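Local coordinates for subtilisin-like protein (Prochloron didemni, PDB 3ZXY) that probably acts as a serine-type endopeptidase of the subtilisin family, this chain being the protease domain of the longer PatA protein, at residues 12-17 / 57-62; 65-70 / 196-201; 114-119 / 149-154; 141-146 / 208-213. The protein carries 1 engineered substitution. All coordinates share one frame; numbering follows the deposited sequence.

Contact 1 (12-17 / 57-62)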
loop_
_atom_site.group_PDB
_atom_site.type_symbol
_atom_site.label_atom_id
_atom_site.label_comp_id
_atom_site.label_asym_id
_atom_site.label_seq_id
_atom_site.Cartn_x
_atom_site.Cartn_y
_atom_site.Cartn_z
ATOM N N VAL A 12 -3.186 -8.061 -5.559
ATOM C CA VAL A 12 -2.933 -6.791 -4.887
ATOM C C VAL A 12 -3.660 -5.709 -5.677
ATOM O O VAL A 12 -3.398 -5.526 -6.864
ATOM C CB VAL A 12 -1.435 -6.462 -4.862
ATOM C CG1 VAL A 12 -1.181 -5.156 -4.135
ATOM C CG2 VAL A 12 -0.644 -7.609 -4.255
ATOM N N ALA A 13 -4.580 -5.013 -5.020
ATOM C CA ALA A 13 -5.316 -3.911 -5.644
ATOM C C ALA A 13 -4.646 -2.588 -5.322
ATOM O O ALA A 13 -4.223 -2.370 -4.178
ATOM C CB ALA A 13 -6.748 -3.894 -5.166
ATOM N N ILE A 14 -4.534 -1.731 -6.332
ATOM C CA ILE A 14 -4.005 -0.384 -6.192
ATOM C C ILE A 14 -5.199 0.544 -6.380
ATOM O O ILE A 14 -5.755 0.624 -7.469
ATOM C CB ILE A 14 -2.961 -0.061 -7.286
ATOM C CG1 ILE A 14 -1.836 -1.096 -7.298
ATOM C CG2 ILE A 14 -2.426 1.368 -7.115
ATOM C CD1 ILE A 14 -1.019 -1.143 -6.030
ATOM N N LEU A 15 -5.582 1.254 -5.316
ATOM C CA LEU A 15 -6.659 2.227 -5.366
ATOM C C LEU A 15 -5.984 3.580 -5.354
ATOM O O LEU A 15 -5.590 4.089 -4.305
ATOM C CB LEU A 15 -7.591 2.071 -4.164
ATOM C CG LEU A 15 -8.670 0.992 -4.303
ATOM C CD1 LEU A 15 -8.124 -0.394 -4.629
ATOM C CD2 LEU A 15 -9.489 0.967 -3.019
ATOM N N ASP A 16 -5.817 4.153 -6.527
ATOM C CA ASP A 16 -5.018 5.351 -6.662
ATOM C C ASP A 16 -5.509 6.120 -7.883
ATOM O O ASP A 16 -6.673 6.022 -8.267
ATOM C CB ASP A 16 -3.520 4.979 -6.754
ATOM C CG ASP A 16 -2.621 6.050 -6.166
ATOM O OD1 ASP A 16 -2.484 7.110 -6.795
ATOM O OD2 ASP A 16 -2.064 5.846 -5.061
ATOM N N GLY A 17 -4.627 6.892 -8.481
ATOM C CA GLY A 17 -4.945 7.500 -9.759
ATOM C C GLY A 17 -4.803 6.521 -10.898
ATOM O O GLY A 17 -4.447 5.352 -10.707
ATOM N N SER A 57 4.077 1.188 -9.859
ATOM C CA SER A 57 5.385 0.717 -10.326
ATOM C C SER A 57 6.247 0.175 -9.181
ATOM O O SER A 57 7.059 -0.724 -9.380
ATOM C CB SER A 57 6.116 1.813 -11.101
ATOM O OG SER A 57 6.570 2.872 -10.279
ATOM N N ILE A 58 6.068 0.714 -7.984
ATOM C CA ILE A 58 6.835 0.264 -6.820
ATOM C C ILE A 58 6.581 -1.210 -6.533
ATOM O O ILE A 58 7.492 -1.936 -6.102
ATOM C CB ILE A 58 6.536 1.154 -5.585
ATOM C CG1 ILE A 58 7.158 2.534 -5.776
ATOM C CG2 ILE A 58 7.071 0.522 -4.301
ATOM C CD1 ILE A 58 6.565 3.585 -4.847
ATOM N N ILE A 59 5.353 -1.653 -6.779
ATOM C CA ILE A 59 4.967 -3.048 -6.554
ATOM C C ILE A 59 5.174 -3.887 -7.809
ATOM O O ILE A 59 5.751 -4.968 -7.747
ATOM C CB ILE A 59 3.493 -3.151 -6.086
ATOM C CG1 ILE A 59 3.307 -2.308 -4.816
ATOM C CG2 ILE A 59 3.075 -4.611 -5.867
ATOM C CD1 ILE A 59 1.869 -2.163 -4.369
ATOM N N PHE A 60 4.703 -3.399 -8.961
ATOM C CA PHE A 60 4.599 -4.237 -10.164
ATOM C C PHE A 60 5.628 -3.984 -11.253
ATOM O O PHE A 60 5.607 -4.670 -12.276
ATOM C CB PHE A 60 3.193 -4.127 -10.761
ATOM C CG PHE A 60 2.119 -4.620 -9.832
ATOM C CD1 PHE A 60 2.005 -5.989 -9.563
ATOM C CD2 PHE A 60 1.237 -3.736 -9.236
ATOM C CE1 PHE A 60 1.025 -6.461 -8.699
ATOM C CE2 PHE A 60 0.262 -4.218 -8.368
ATOM C CZ PHE A 60 0.171 -5.560 -8.106
ATOM N N GLY A 61 6.517 -3.017 -11.069
ATOM C CA GLY A 61 7.598 -2.823 -12.028
ATOM C C GLY A 61 8.386 -4.113 -12.208
ATOM O O GLY A 61 8.619 -4.852 -11.250
ATOM N N GLN A 62 8.801 -4.392 -13.431
ATOM C CA GLN A 62 9.367 -5.697 -13.734
ATOM C C GLN A 62 10.887 -5.715 -13.618
ATOM O O GLN A 62 11.552 -4.694 -13.741
ATOM C CB GLN A 62 8.886 -6.148 -15.099
ATOM C CG GLN A 62 7.381 -6.324 -15.159
ATOM C CD GLN A 62 6.902 -7.510 -14.347
ATOM O OE1 GLN A 62 7.333 -8.645 -14.582
ATOM N NE2 GLN A 62 6.000 -7.261 -13.399
#
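I14 and I59 meet tip to tip, and V12 and I14 together meet the rim of the F60 ring. The I14 and I59 side chains point at each other where strand 11-16 and helix 47-60 face each other. I14 CD1 ends 3.5 Å from I59 CD1, close for two methyl groups. F60 lies alongside. I14 and F60 run past each other in opposite directions, with I14 CG1 in the ring plane, 3.9 Å from F60 CE2. I14 CG1 lies anti to the carbonyl carbon (chi1 -55°), and this sends the ethyl arm toward the helix and its methyl to I59. V12 comes to the same rim, its CB 3.7 Å from F60 CZ. V12 CG1 also looks toward I59 CD1, more loosely, at 4.3 Å. One face of the F60 ring is covered from within the helix by I59 CG2, which sits 3.7 Å above its centre. At the helix end, Q62 NE2 folds back to F60 O (2.9 Å). The strand belongs to the parallel sheet of the subtilisin fold. A13 and L15 turn to its other face, against helix 91-103, so the contact is one half of an alpha/beta/alpha sandwich. No hydrogen bond crosses between the two segments. The join is therefore purely apolar and rests on fit. It lies close to a polar pairing: D16 lies two residues beyond I14, and its OD1 bonds H51 ND1 on the same helix, two residues of the predicted charge relay.

Contact 2 (65-70 / 196-201)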
loop_
_atom_site.group_PDB
_atom_site.type_symbol
_atom_site.label_atom_id
_atom_site.label_comp_id
_atom_site.label_asym_id
_atom_site.label_seq_id
_atom_site.Cartn_x
_atom_site.Cartn_y
_atom_site.Cartn_z
ATOM N N THR A 65 13.839 -3.718 -15.762
ATOM C CA THR A 65 13.288 -2.496 -16.336
ATOM C C THR A 65 13.791 -1.306 -15.514
ATOM O O THR A 65 14.555 -1.470 -14.557
ATOM C CB THR A 65 11.745 -2.494 -16.370
ATOM O OG1 THR A 65 11.222 -2.295 -15.049
ATOM C CG2 THR A 65 11.186 -3.782 -16.964
ATOM N N SER A 66 13.363 -0.109 -15.905
ATOM C CA SER A 66 13.753 1.117 -15.232
ATOM C C SER A 66 13.204 1.237 -13.808
ATOM O O SER A 66 13.702 2.049 -13.038
ATOM C CB SER A 66 13.292 2.321 -16.056
ATOM O OG SER A 66 11.884 2.288 -16.267
ATOM N N VAL A 67 12.181 0.451 -13.468
ATOM C CA VAL A 67 11.642 0.421 -12.099
ATOM C C VAL A 67 11.402 -1.015 -11.621
ATOM O O VAL A 67 10.332 -1.575 -11.839
ATOM C CB VAL A 67 10.334 1.223 -11.961
ATOM C CG1 VAL A 67 9.943 1.284 -10.480
ATOM C CG2 VAL A 67 10.485 2.615 -12.546
ATOM N N PRO A 68 12.414 -1.633 -11.000
ATOM C CA PRO A 68 12.209 -2.981 -10.460
ATOM C C PRO A 68 11.229 -2.922 -9.296
ATOM O O PRO A 68 11.426 -2.157 -8.361
ATOM C CB PRO A 68 13.606 -3.409 -10.008
ATOM C CG PRO A 68 14.543 -2.560 -10.765
ATOM C CD PRO A 68 13.842 -1.266 -11.054
ATOM N N GLY A 69 10.173 -3.715 -9.376
ATOM C CA GLY A 69 9.129 -3.719 -8.361
ATOM C C GLY A 69 9.386 -4.774 -7.308
ATOM O O GLY A 69 10.228 -5.644 -7.469
ATOM N N ILE A 70 8.630 -4.680 -6.225
ATOM C CA ILE A 70 8.777 -5.589 -5.094
ATOM C C ILE A 70 8.099 -6.943 -5.301
ATOM O O ILE A 70 8.630 -7.977 -4.874
ATOM C CB ILE A 70 8.242 -4.909 -3.827
ATOM C CG1 ILE A 70 9.141 -3.721 -3.471
ATOM C CG2 ILE A 70 8.128 -5.890 -2.660
ATOM C CD1 ILE A 70 8.531 -2.788 -2.451
ATOM N N LEU A 196 12.056 5.466 -6.030
ATOM C CA LEU A 196 12.013 5.398 -7.503
ATOM C C LEU A 196 10.666 4.862 -7.981
ATOM O O LEU A 196 10.130 3.900 -7.433
ATOM C CB LEU A 196 13.132 4.486 -8.008
ATOM C CG LEU A 196 13.321 4.396 -9.525
ATOM C CD1 LEU A 196 13.736 5.728 -10.135
ATOM C CD2 LEU A 196 14.342 3.310 -9.821
ATOM N N GLY A 197 10.096 5.516 -8.985
ATOM C CA GLY A 197 8.878 5.016 -9.603
ATOM C C GLY A 197 8.733 5.570 -11.008
ATOM O O GLY A 197 9.491 6.440 -11.429
ATOM N N ALA A 198 7.763 5.030 -11.731
ATOM C CA ALA A 198 7.484 5.393 -13.113
ATOM C C ALA A 198 6.679 6.681 -13.269
ATOM O O ALA A 198 5.856 7.012 -12.416
ATOM C CB ALA A 198 6.726 4.254 -13.781
ATOM N N LYS A 199 6.928 7.377 -14.373
ATOM C CA LYS A 199 6.167 8.573 -14.778
ATOM C C LYS A 199 5.272 8.232 -15.951
ATOM O O LYS A 199 5.736 7.596 -16.897
ATOM C CB LYS A 199 7.109 9.676 -15.237
ATOM C CG LYS A 199 7.932 10.287 -14.120
ATOM C CD LYS A 199 8.547 11.615 -14.541
ATOM C CE LYS A 199 9.552 11.466 -15.666
ATOM N NZ LYS A 199 10.085 12.789 -16.089
ATOM N N PRO A 200 4.008 8.677 -15.927
ATOM C CA PRO A 200 3.156 8.421 -17.077
ATOM C C PRO A 200 3.737 9.045 -18.334
ATOM O O PRO A 200 4.209 10.179 -18.315
ATOM C CB PRO A 200 1.809 9.046 -16.694
ATOM C CG PRO A 200 2.094 9.942 -15.548
ATOM C CD PRO A 200 3.301 9.407 -14.861
ATOM N N GLY A 201 3.717 8.279 -19.416
ATOM C CA GLY A 201 4.272 8.724 -20.678
ATOM C C GLY A 201 5.753 8.445 -20.854
ATOM O O GLY A 201 6.308 8.697 -21.941
#
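V67 and G197 bring their CA atoms to 5.9 Å where the loop after helix 47-60 passes strand 195-198, and no hydrogen bond joins the two segments. In this subtilisin-like fold the strand is one arm of an antiparallel hairpin with strand 204-207. The loop packs against that hairpin mainly through one side chain. V67 lays its two methyls side by side along the strand backbone. V67 CG1, anti to the backbone N (chi1 -173°), rests near G197 CA at 4.0 Å. V67 CG2 lies further along the chain, 3.7 Å from A198 N and 4.3 Å from A198 CB. G197 has no side chain, and its backbone is what V67 touches. T204 of the partner strand and S57 of the helix also border V67, so the valine is buried between hairpin and helix. Next to it, V67 N makes a weak hydrogen bond to T65 OG1, and that hydroxyl also bonds Q62 O. A198 N donates to S57 OG, a polar tie from the helix to the same strand. L196 points to the loop, and its CD2 methyl stops 3.5 Å from S66 O.

Contact 3 (114-119 / 149-154)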
loop_
_atom_site.group_PDB
_atom_site.type_symbol
_atom_site.label_atom_id
_atom_site.label_comp_id
_atom_site.label_asym_id
_atom_site.label_seq_id
_atom_site.Cartn_x
_atom_site.Cartn_y
_atom_site.Cartn_z
ATOM N N GLY A 114 -5.770 9.424 1.802
ATOM C CA GLY A 114 -6.634 9.499 2.968
ATOM C C GLY A 114 -7.026 10.927 3.241
ATOM O O GLY A 114 -6.786 11.815 2.418
ATOM N N GLU A 115 -7.655 11.133 4.391
ATOM C CA GLU A 115 -8.143 12.435 4.804
ATOM C C GLU A 115 -7.775 12.631 6.263
ATOM O O GLU A 115 -7.927 11.719 7.071
ATOM C CB GLU A 115 -9.676 12.506 4.645
ATOM C CG GLU A 115 -10.294 13.822 5.078
ATOM C CD GLU A 115 -11.676 14.074 4.504
ATOM O OE1 GLU A 115 -12.356 13.109 4.087
ATOM O OE2 GLU A 115 -12.081 15.263 4.461
ATOM N N LEU A 116 -7.324 13.830 6.606
ATOM C CA LEU A 116 -7.041 14.197 7.974
ATOM C C LEU A 116 -8.339 14.265 8.780
ATOM O O LEU A 116 -9.363 14.751 8.278
ATOM C CB LEU A 116 -6.342 15.566 7.991
ATOM C CG LEU A 116 -5.868 16.131 9.315
ATOM C CD1 LEU A 116 -4.772 15.273 9.913
ATOM C CD2 LEU A 116 -5.397 17.578 9.104
ATOM N N THR A 117 -8.266 13.808 10.036
ATOM C CA THR A 117 -9.404 13.724 10.950
ATOM C C THR A 117 -9.008 14.265 12.314
ATOM O O THR A 117 -7.831 14.499 12.565
ATOM C CB THR A 117 -9.825 12.267 11.172
ATOM O OG1 THR A 117 -8.790 11.589 11.906
ATOM C CG2 THR A 117 -10.079 11.576 9.861
ATOM N N ASP A 118 -9.988 14.478 13.193
ATOM C CA ASP A 118 -9.706 14.833 14.590
ATOM C C ASP A 118 -9.232 13.620 15.417
ATOM O O ASP A 118 -8.257 13.728 16.172
ATOM C CB ASP A 118 -10.951 15.429 15.257
ATOM C CG ASP A 118 -11.263 16.831 14.784
ATOM O OD1 ASP A 118 -10.380 17.479 14.191
ATOM O OD2 ASP A 118 -12.399 17.293 15.031
ATOM N N PHE A 119 -9.930 12.496 15.263
ATOM C CA PHE A 119 -9.779 11.311 16.116
ATOM C C PHE A 119 -9.802 9.996 15.372
ATOM O O PHE A 119 -10.016 8.964 15.996
ATOM C CB PHE A 119 -10.950 11.217 17.080
ATOM C CG PHE A 119 -11.086 12.393 17.954
ATOM C CD1 PHE A 119 -10.122 12.658 18.900
ATOM C CD2 PHE A 119 -12.157 13.238 17.825
ATOM C CE1 PHE A 119 -10.227 13.752 19.714
ATOM C CE2 PHE A 119 -12.285 14.335 18.640
ATOM C CZ PHE A 119 -11.315 14.595 19.591
ATOM N N CYS A 149 2.099 15.543 12.329
ATOM C CA CYS A 149 1.414 15.843 13.580
ATOM C C CYS A 149 1.031 14.596 14.338
ATOM O O CYS A 149 1.037 13.492 13.800
ATOM C CB CYS A 149 0.128 16.668 13.364
ATOM S SG CYS A 149 -1.041 16.357 12.019
ATOM N N ASP A 150 0.681 14.824 15.596
ATOM C CA ASP A 150 0.095 13.816 16.467
ATOM C C ASP A 150 -1.369 13.740 16.044
ATOM O O ASP A 150 -2.262 14.246 16.728
ATOM C CB ASP A 150 0.259 14.284 17.917
ATOM C CG ASP A 150 -0.332 13.333 18.930
ATOM O OD1 ASP A 150 -0.656 12.186 18.539
ATOM O OD2 ASP A 150 -0.469 13.741 20.094
ATOM N N CYS A 151 -1.567 13.167 14.870
ATOM C CA CYS A 151 -2.856 13.147 14.214
ATOM C C CYS A 151 -2.986 11.930 13.344
ATOM O O CYS A 151 -2.040 11.164 13.135
ATOM C CB CYS A 151 -3.018 14.381 13.330
ATOM S SG CYS A 151 -1.817 14.419 11.973
ATOM N N LEU A 152 -4.197 11.764 12.826
ATOM C CA LEU A 152 -4.583 10.554 12.107
ATOM C C LEU A 152 -5.304 10.862 10.800
ATOM O O LEU A 152 -6.172 11.754 10.777
ATOM C CB LEU A 152 -5.542 9.758 12.994
ATOM C CG LEU A 152 -5.052 9.316 14.374
ATOM C CD1 LEU A 152 -6.200 8.801 15.246
ATOM C CD2 LEU A 152 -3.945 8.277 14.215
ATOM N N HIS A 153 -4.999 10.089 9.765
ATOM C CA HIS A 153 -5.780 10.047 8.533
ATOM C C HIS A 153 -6.626 8.787 8.559
ATOM O O HIS A 153 -6.258 7.787 9.176
ATOM C CB HIS A 153 -4.885 9.975 7.294
ATOM C CG HIS A 153 -4.271 11.291 6.881
ATOM N ND1 HIS A 153 -3.952 11.562 5.594
ATOM C CD2 HIS A 153 -3.911 12.398 7.620
ATOM C CE1 HIS A 153 -3.393 12.782 5.525
ATOM N NE2 HIS A 153 -3.404 13.318 6.750
ATOM N N VAL A 154 -7.756 8.855 7.871
ATOM C CA VAL A 154 -8.536 7.689 7.501
ATOM C C VAL A 154 -8.364 7.464 6.001
ATOM O O VAL A 154 -8.297 8.424 5.214
ATOM C CB VAL A 154 -10.020 7.838 7.913
ATOM C CG1 VAL A 154 -10.134 7.914 9.431
ATOM C CG2 VAL A 154 -10.700 9.043 7.252
HETATM O O HOH W 1 -6.061 13.367 14.293
#
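L116 CD1 rests 3.7 Å from C151 SG, one half of a disulfide that spans a single residue. C149 and C151 are bonded SG to SG with D150 between them, at the centre of an inverse gamma turn. The link lies just before strand 152-154, which pairs with strand 115-117 as a short two-stranded antiparallel sheet on the surface. The pair lies beside the predicted active site; in subtilisins the corresponding segments line the substrate cleft, and probably do so here. E115 and V154 form the hydrogen-bonded pair: E115 N reaches V154 O at 2.9 Å, and V154 N returns to E115 O at 3.0 Å. L116 and H153 are the non-hydrogen-bonded pair, with CA atoms only 4.4 Å apart. Their side chains cross obliquely, and one face of the H153 ring lies under the backbone, with L116 N over its centre. H153 NE2 bonds N147 OD1 outside the sheet, which would place a proton on that nitrogen. T117 and V154 share the other face, where T117 CG2 sits 3.7 Å from V154 CG1. L152 O takes two donors, both from T117. The backbone N comes nearly head-on; T117 OG1 comes to L152 O at 2.9 Å from above the carbonyl plane and also meets G120 N. A water joins L152 N to T117 O. These bonds hold the pairing beside the disulfide turn, where the strand directions make an angle of 129°, well short of antiparallel.

Contact 4 (141-146 / 208-213). Engineered in segment 208-213: A211 (natural residue Ser).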
loop_
_atom_site.group_PDB
_atom_site.type_symbol
_atom_site.label_atom_id
_atom_site.label_comp_id
_atom_site.label_asym_id
_atom_site.label_seq_id
_atom_site.Cartn_x
_atom_site.Cartn_y
_atom_site.Cartn_z
ATOM N N VAL A 141 -3.773 -1.539 3.388
ATOM C CA VAL A 141 -2.494 -0.922 3.749
ATOM C C VAL A 141 -2.639 0.538 3.303
ATOM O O VAL A 141 -2.889 0.799 2.114
ATOM C CB VAL A 141 -1.299 -1.589 3.038
ATOM C CG1 VAL A 141 0.005 -0.959 3.503
ATOM C CG2 VAL A 141 -1.274 -3.102 3.304
ATOM N N ALA A 142 -2.491 1.489 4.234
ATOM C CA ALA A 142 -2.856 2.886 3.960
ATOM C C ALA A 142 -1.836 3.882 4.469
ATOM O O ALA A 142 -1.258 3.697 5.541
ATOM C CB ALA A 142 -4.241 3.209 4.543
ATOM N N ALA A 143 -1.676 4.975 3.727
ATOM C CA ALA A 143 -0.708 6.014 4.070
ATOM C C ALA A 143 -1.096 6.782 5.332
ATOM O O ALA A 143 -2.236 7.230 5.469
ATOM C CB ALA A 143 -0.567 6.997 2.908
ATOM N N ALA A 144 -0.124 6.954 6.235
ATOM C CA ALA A 144 -0.334 7.683 7.488
ATOM C C ALA A 144 -0.623 9.166 7.284
ATOM O O ALA A 144 -1.244 9.799 8.146
ATOM C CB ALA A 144 0.899 7.533 8.392
ATOM N N GLY A 145 -0.144 9.724 6.170
ATOM C CA GLY A 145 -0.197 11.162 5.922
ATOM C C GLY A 145 1.091 11.861 6.293
ATOM O O GLY A 145 1.825 11.404 7.172
ATOM N N ASN A 146 1.339 13.008 5.664
ATOM C CA ASN A 146 2.630 13.698 5.747
ATOM C C ASN A 146 2.635 14.930 6.640
ATOM O O ASN A 146 3.626 15.662 6.684
ATOM C CB ASN A 146 3.098 14.135 4.364
ATOM C CG ASN A 146 3.265 13.005 3.381
ATOM O OD1 ASN A 146 3.325 11.830 3.757
ATOM N ND2 ASN A 146 3.366 13.363 2.095
ATOM N N SER A 208 8.974 11.480 -2.488
ATOM C CA SER A 208 8.990 11.259 -1.052
ATOM C C SER A 208 7.607 11.437 -0.473
ATOM O O SER A 208 6.806 12.253 -0.959
ATOM C CB SER A 208 9.958 12.205 -0.357
ATOM O OG SER A 208 11.271 12.124 -0.926
ATOM N N GLY A 209 7.328 10.656 0.562
ATOM C CA GLY A 209 6.061 10.778 1.269
ATOM C C GLY A 209 5.527 9.444 1.717
ATOM O O GLY A 209 5.961 8.384 1.257
ATOM N N THR A 210 4.544 9.482 2.613
ATOM C CA THR A 210 3.925 8.251 3.071
ATOM C C THR A 210 3.205 7.501 1.950
ATOM O O THR A 210 3.057 6.288 2.039
ATOM C CB THR A 210 2.971 8.465 4.273
ATOM O OG1 THR A 210 1.866 9.303 3.911
ATOM C CG2 THR A 210 3.717 9.080 5.464
ATOM N N ALA A 211 2.776 8.215 0.899
ATOM C CA ALA A 211 2.159 7.555 -0.257
ATOM C C ALA A 211 3.075 6.568 -0.956
ATOM O O ALA A 211 2.596 5.670 -1.645
ATOM C CB ALA A 211 1.685 8.582 -1.270
ATOM N N PHE A 212 4.380 6.752 -0.826
ATOM C CA PHE A 212 5.361 5.923 -1.524
ATOM C C PHE A 212 5.946 4.848 -0.620
ATOM O O PHE A 212 6.342 3.770 -1.087
ATOM C CB PHE A 212 6.388 6.825 -2.213
ATOM C CG PHE A 212 5.718 7.898 -2.992
ATOM C CD1 PHE A 212 4.945 7.571 -4.091
ATOM C CD2 PHE A 212 5.710 9.194 -2.538
ATOM C CE1 PHE A 212 4.247 8.540 -4.781
ATOM C CE2 PHE A 212 5.009 10.171 -3.213
ATOM C CZ PHE A 212 4.289 9.847 -4.348
ATOM N N ALA A 213 5.924 5.099 0.678
ATOM C CA ALA A 213 6.242 4.065 1.686
ATOM C C ALA A 213 5.170 2.980 1.715
ATOM O O ALA A 213 5.465 1.797 1.884
ATOM C CB ALA A 213 6.365 4.720 3.069
HETATM O O HOH W 2 2.574 11.059 0.468
#
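N146 OD1 takes two hydrogen bonds from T210, one from the backbone N and one from OG1, both 2.9 Å long. The T210 N bond is nearly straight, at 168°. The T210 OG1 donor is tilted well off the carbonyl plane of the amide. T210 OG1 also accepts from G145 N at 3.1 Å, a more bent bond. It can do both because chi1 is 63°, which sets OG1 between the backbone N and the carbonyl carbon, facing the 141-146 segment. With OD1 held in this way, the amide nitrogen of N146 is directed past G209. N146 ND2 and A211 N each donate to water 2 at 2.9 Å. Further out, A143 CB packs 3.5 Å from T210 OG1, and A144 CB lies near T210 CG2. G145 and G209 are both glycines at backbone angles that would jam a side chain. A211 is an engineered residue, Ser in nature, at the predicted charge-relay position. Its side chain borders H51, and its CB covers one face of the F212 ring. The contact joins the end of strand 139-143 to the start of helix 210-230. In subtilisins the equivalent Asn amide and the backbone N of the catalytic Ser form the oxyanion hole, and the water held by both donors here is consistent with that site. T210 would then be a second-shell residue, its two bonds setting the rotation of the N146 amide. The helix start would probably add positive potential there.

In the fold
From the N terminus, contact 1 closes first, joining central strand 11-16 to helix 47-60. Contact 2 opens just after that helix and closes at strand 195-198, so the two run in series. They touch: G69 N probably bonds G61 O. Contact 3 (114-119 with 149-154) falls wholly within the long span of contact 2. It ties two surface strands together on the opposite side of the chain's centre. Contact 4 (141-146 with 208-213) crosses both contacts 2 and 3. It links strand 139-143 to helix 210-230 and touches contact 3 where H153 packs on A144 and G145. Contacts 1 and 4 share the parallel sheet.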